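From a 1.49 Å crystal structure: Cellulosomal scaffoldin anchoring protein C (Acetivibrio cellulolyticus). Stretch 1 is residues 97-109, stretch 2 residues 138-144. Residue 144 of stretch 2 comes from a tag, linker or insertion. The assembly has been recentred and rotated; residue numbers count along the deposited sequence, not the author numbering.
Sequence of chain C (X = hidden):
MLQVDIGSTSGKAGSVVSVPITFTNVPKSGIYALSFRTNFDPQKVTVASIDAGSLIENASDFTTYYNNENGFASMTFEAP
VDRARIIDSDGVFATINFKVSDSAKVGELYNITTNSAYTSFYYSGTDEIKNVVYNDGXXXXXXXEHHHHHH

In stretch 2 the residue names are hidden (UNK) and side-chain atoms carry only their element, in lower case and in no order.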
# COMPACT_ATOMS: atom_id res chain seq x y z
N ASN C 97 -7.35 -2.45 16.27
CA ASN C 97 -7.05 -3.64 17.08
C ASN C 97 -6.72 -4.81 16.21
O ASN C 97 -7.59 -5.23 15.43
CB ASN C 97 -8.27 -3.89 17.94
CG ASN C 97 -8.65 -2.64 18.76
OD1 ASN C 97 -7.82 -2.14 19.51
ND2 ASN C 97 -9.89 -2.20 18.62
N PHE C 98 -5.48 -5.24 16.28
CA PHE C 98 -4.98 -6.30 15.39
C PHE C 98 -4.85 -7.65 16.13
O PHE C 98 -4.33 -7.68 17.27
CB PHE C 98 -3.55 -6.00 14.95
CG PHE C 98 -3.42 -4.97 13.84
CD1 PHE C 98 -3.74 -5.34 12.54
CD2 PHE C 98 -3.04 -3.69 14.08
CE1 PHE C 98 -3.56 -4.45 11.47
CE2 PHE C 98 -2.85 -2.77 12.97
CZ PHE C 98 -3.11 -3.18 11.72
N LYS C 99 -5.40 -8.68 15.56
CA LYS C 99 -5.12 -10.06 16.03
C LYS C 99 -3.78 -10.54 15.47
O LYS C 99 -3.59 -10.60 14.27
CB LYS C 99 -6.31 -10.98 15.50
CG LYS C 99 -5.99 -12.47 15.57
CD LYS C 99 -5.98 -12.87 16.99
CE LYS C 99 -5.92 -14.44 17.09
NZ LYS C 99 -4.86 -15.02 16.34
N VAL C 100 -2.86 -10.86 16.41
CA VAL C 100 -1.57 -11.46 16.06
C VAL C 100 -1.81 -12.98 15.78
O VAL C 100 -2.38 -13.66 16.65
CB VAL C 100 -0.58 -11.30 17.22
CG1 VAL C 100 0.75 -11.95 16.83
CG2 VAL C 100 -0.38 -9.79 17.50
N SER C 101 -1.29 -13.40 14.63
CA SER C 101 -1.47 -14.83 14.29
C SER C 101 -1.08 -15.78 15.44
O SER C 101 -0.07 -15.53 16.13
CB SER C 101 -0.68 -15.07 13.11
OG SER C 101 -0.71 -16.50 12.80
N ASP C 102 -1.83 -16.84 15.57
CA ASP C 102 -1.47 -17.79 16.61
C ASP C 102 -0.12 -18.48 16.27
O ASP C 102 0.51 -18.97 17.25
CB ASP C 102 -2.48 -18.97 16.62
CG ASP C 102 -3.79 -18.62 17.27
OD1 ASP C 102 -4.11 -17.46 17.63
OD2 ASP C 102 -4.64 -19.60 17.44
N SER C 103 0.34 -18.49 15.03
CA SER C 103 1.61 -19.10 14.68
C SER C 103 2.81 -18.19 14.71
O SER C 103 3.93 -18.61 14.41
CB SER C 103 1.45 -19.78 13.35
OG SER C 103 1.34 -18.79 12.33
N ALA C 104 2.57 -16.96 15.18
CA ALA C 104 3.70 -15.98 15.29
C ALA C 104 4.80 -16.49 16.23
O ALA C 104 4.50 -17.08 17.28
CB ALA C 104 3.11 -14.67 15.78
N LYS C 105 6.05 -16.21 15.86
CA LYS C 105 7.17 -16.59 16.70
C LYS C 105 7.68 -15.34 17.36
O LYS C 105 7.65 -14.22 16.86
CB LYS C 105 8.32 -17.23 15.91
CG LYS C 105 7.84 -18.39 15.01
CD LYS C 105 7.46 -19.56 15.82
CE LYS C 105 7.69 -20.84 15.01
NZ LYS C 105 7.04 -21.95 15.76
N VAL C 106 8.20 -15.56 18.59
CA VAL C 106 8.79 -14.42 19.33
C VAL C 106 9.96 -13.80 18.56
O VAL C 106 10.83 -14.53 17.97
CB VAL C 106 9.28 -14.92 20.71
CG1 VAL C 106 10.04 -13.82 21.47
CG2 VAL C 106 8.05 -15.32 21.54
N GLY C 107 9.94 -12.46 18.46
CA GLY C 107 10.95 -11.75 17.77
C GLY C 107 10.56 -11.23 16.39
O GLY C 107 11.24 -10.37 15.81
N GLU C 108 9.42 -11.74 15.91
CA GLU C 108 8.93 -11.23 14.62
C GLU C 108 8.49 -9.79 14.78
O GLU C 108 8.01 -9.33 15.89
CB GLU C 108 7.77 -12.07 14.14
CG GLU C 108 8.22 -13.51 13.83
CD GLU C 108 7.11 -14.43 13.29
OE1 GLU C 108 6.17 -14.03 12.73
OE2 GLU C 108 7.45 -15.62 13.21
N LEU C 109 8.69 -9.00 13.73
CA LEU C 109 8.34 -7.56 13.73
C LEU C 109 7.42 -7.32 12.56
O LEU C 109 7.80 -7.67 11.39
CB LEU C 109 9.59 -6.67 13.57
CG LEU C 109 10.68 -6.97 14.65
CD1 LEU C 109 11.89 -6.10 14.34
CD2 LEU C 109 10.23 -6.63 16.05
N UNK C 138 5.42 -0.47 14.34
CA UNK C 138 5.74 -1.88 14.25
C UNK C 138 5.03 -2.60 15.42
O UNK C 138 4.81 -2.03 16.51
c UNK C 138 10.52 -0.69 13.20
c UNK C 138 7.26 -2.11 14.46
n UNK C 138 10.08 0.66 13.14
c UNK C 138 9.56 -1.66 13.76
c UNK C 138 8.10 -1.51 13.34
N UNK C 139 4.64 -3.84 15.17
CA UNK C 139 4.19 -4.73 16.26
C UNK C 139 5.27 -5.78 16.46
O UNK C 139 5.70 -6.47 15.50
c UNK C 139 2.90 -5.45 15.86
c UNK C 139 1.75 -4.45 15.68
c UNK C 139 2.51 -6.55 16.92
c UNK C 139 0.56 -5.10 14.93
N UNK C 140 5.80 -5.84 17.70
CA UNK C 140 6.77 -6.89 18.04
C UNK C 140 6.13 -8.05 18.78
O UNK C 140 5.38 -7.83 19.73
o UNK C 140 11.11 -7.62 20.19
c UNK C 140 7.90 -6.23 18.93
c UNK C 140 8.93 -7.35 19.37
c UNK C 140 10.25 -6.78 19.90
o UNK C 140 10.40 -5.55 20.01
N UNK C 141 6.39 -9.28 18.30
CA UNK C 141 5.85 -10.48 18.99
C UNK C 141 6.74 -10.83 20.20
O UNK C 141 7.96 -11.00 20.02
c UNK C 141 4.88 -11.21 16.84
c UNK C 141 5.74 -11.63 18.01
c UNK C 141 5.12 -12.80 18.76
N UNK C 142 6.12 -10.85 21.36
CA UNK C 142 6.87 -11.13 22.60
C UNK C 142 6.39 -12.41 23.23
O UNK C 142 5.35 -12.97 22.89
c UNK C 142 5.31 -8.52 25.08
c UNK C 142 7.60 -8.75 22.97
c UNK C 142 6.84 -9.93 23.54
c UNK C 142 5.40 -9.54 23.92
N UNK C 143 7.20 -12.87 24.21
CA UNK C 143 6.82 -14.09 24.91
C UNK C 143 5.98 -13.89 26.14
O UNK C 143 5.17 -14.85 26.48
c UNK C 143 8.12 -14.80 25.39
N UNK C 144 6.16 -12.79 26.83
CA UNK C 144 5.55 -12.61 28.16
C UNK C 144 4.42 -11.59 28.11
O UNK C 144 4.22 -10.89 27.10
c UNK C 144 8.72 -12.55 30.30
c UNK C 144 7.75 -13.16 29.25
c UNK C 144 6.61 -12.17 29.11
c UNK C 144 7.30 -14.55 29.63

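Position 138 carries five side-chain atoms, four carbons in an unbranched row ending in a nitrogen. The CA-to-CB bond points toward stretch 1, but the end of the chain leads away; the nearest approach is from the third carbon of the row to CB of Leu-109, 5.0 Å. This is Lys-138. A long, flexible chain suits this partly exposed place, because it can carry its charge clear of the apolar side chains nearby.

Position 139 has four carbons, forked at the first, with one arm two carbons long. The longer arm's end carbon lies 4.0 Å from CD2 of Phe-98, meeting the ring obliquely, while the shorter arm comes to 4.4 Å from CG2 of Val-100. The residue is Ile-139. A branched hydrocarbon fits this buried site, since its two arms reach two different apolar neighbours and leave no polar atom to be satisfied. Its backbone contributes as well, for O lies 3.4 Å from CA of Leu-109 in a CA-H...O contact.

Position 140 shows three carbons in a row, the third bearing two oxygens. It forms an antiparallel, non-hydrogen-bonded bridge with Leu-109, the CA atoms 4.6 Å apart and both side chains on the same face of the sheet. Its second carbon packs 3.6 Å from CD2 of Leu-109. This is Glu-140. With chi1 and chi2 both t, the chain is extended; its aliphatic part can lie against leucine while the carboxylate ends farther out, a reasonable arrangement at a partly exposed position.

At position 141 there are three carbons, the first carrying the other two. One outer carbon lies 4.0 Å from CB of Ala-104, 4.2 Å from CG1 of Val-100 and 4.0 Å from CB of Glu-108, and CB sits 3.4 Å from O of Lys-105. This is Val-141, buried and pointing toward stretch 1. Such a compact, branched side chain fills the space among these neighbours without extending far from its own backbone.

Position 142 again has four carbons forked at the first, one arm two carbons long. The backbone C lies 3.8 Å from CG2 of Val-106. This is Ile-142. Its CB points away from stretch 1 at a partly exposed site, so the branched chain, compatible with an extended backbone, is not needed for this contact.

Position 143 has a single side-chain carbon, 3.9 Å from CG2 of Val-106: Ala-143, a small apolar contact at an exposed edge.

Position 144 has four carbons forked at the second, out of reach of stretch 1: Leu-144, from an expression tag.

The contact is fastened by two nearly straight hydrogen bonds about Val-141: N of Gly-107 donates to O of Val-141, and N of Val-141 donates to O of Glu-108, each 2.9 Å long. The type II turn from Lys-105 to Glu-108 presents these groups, and Gly-107 adopts backbone angles that call for glycine. Beside this backbone pairing, Ile-139 and Val-141 pack against Phe-98, Val-100 and Ala-104, joining the strand and both turns of stretch 1.

Stretch 2 (138-144) KIEVIAL
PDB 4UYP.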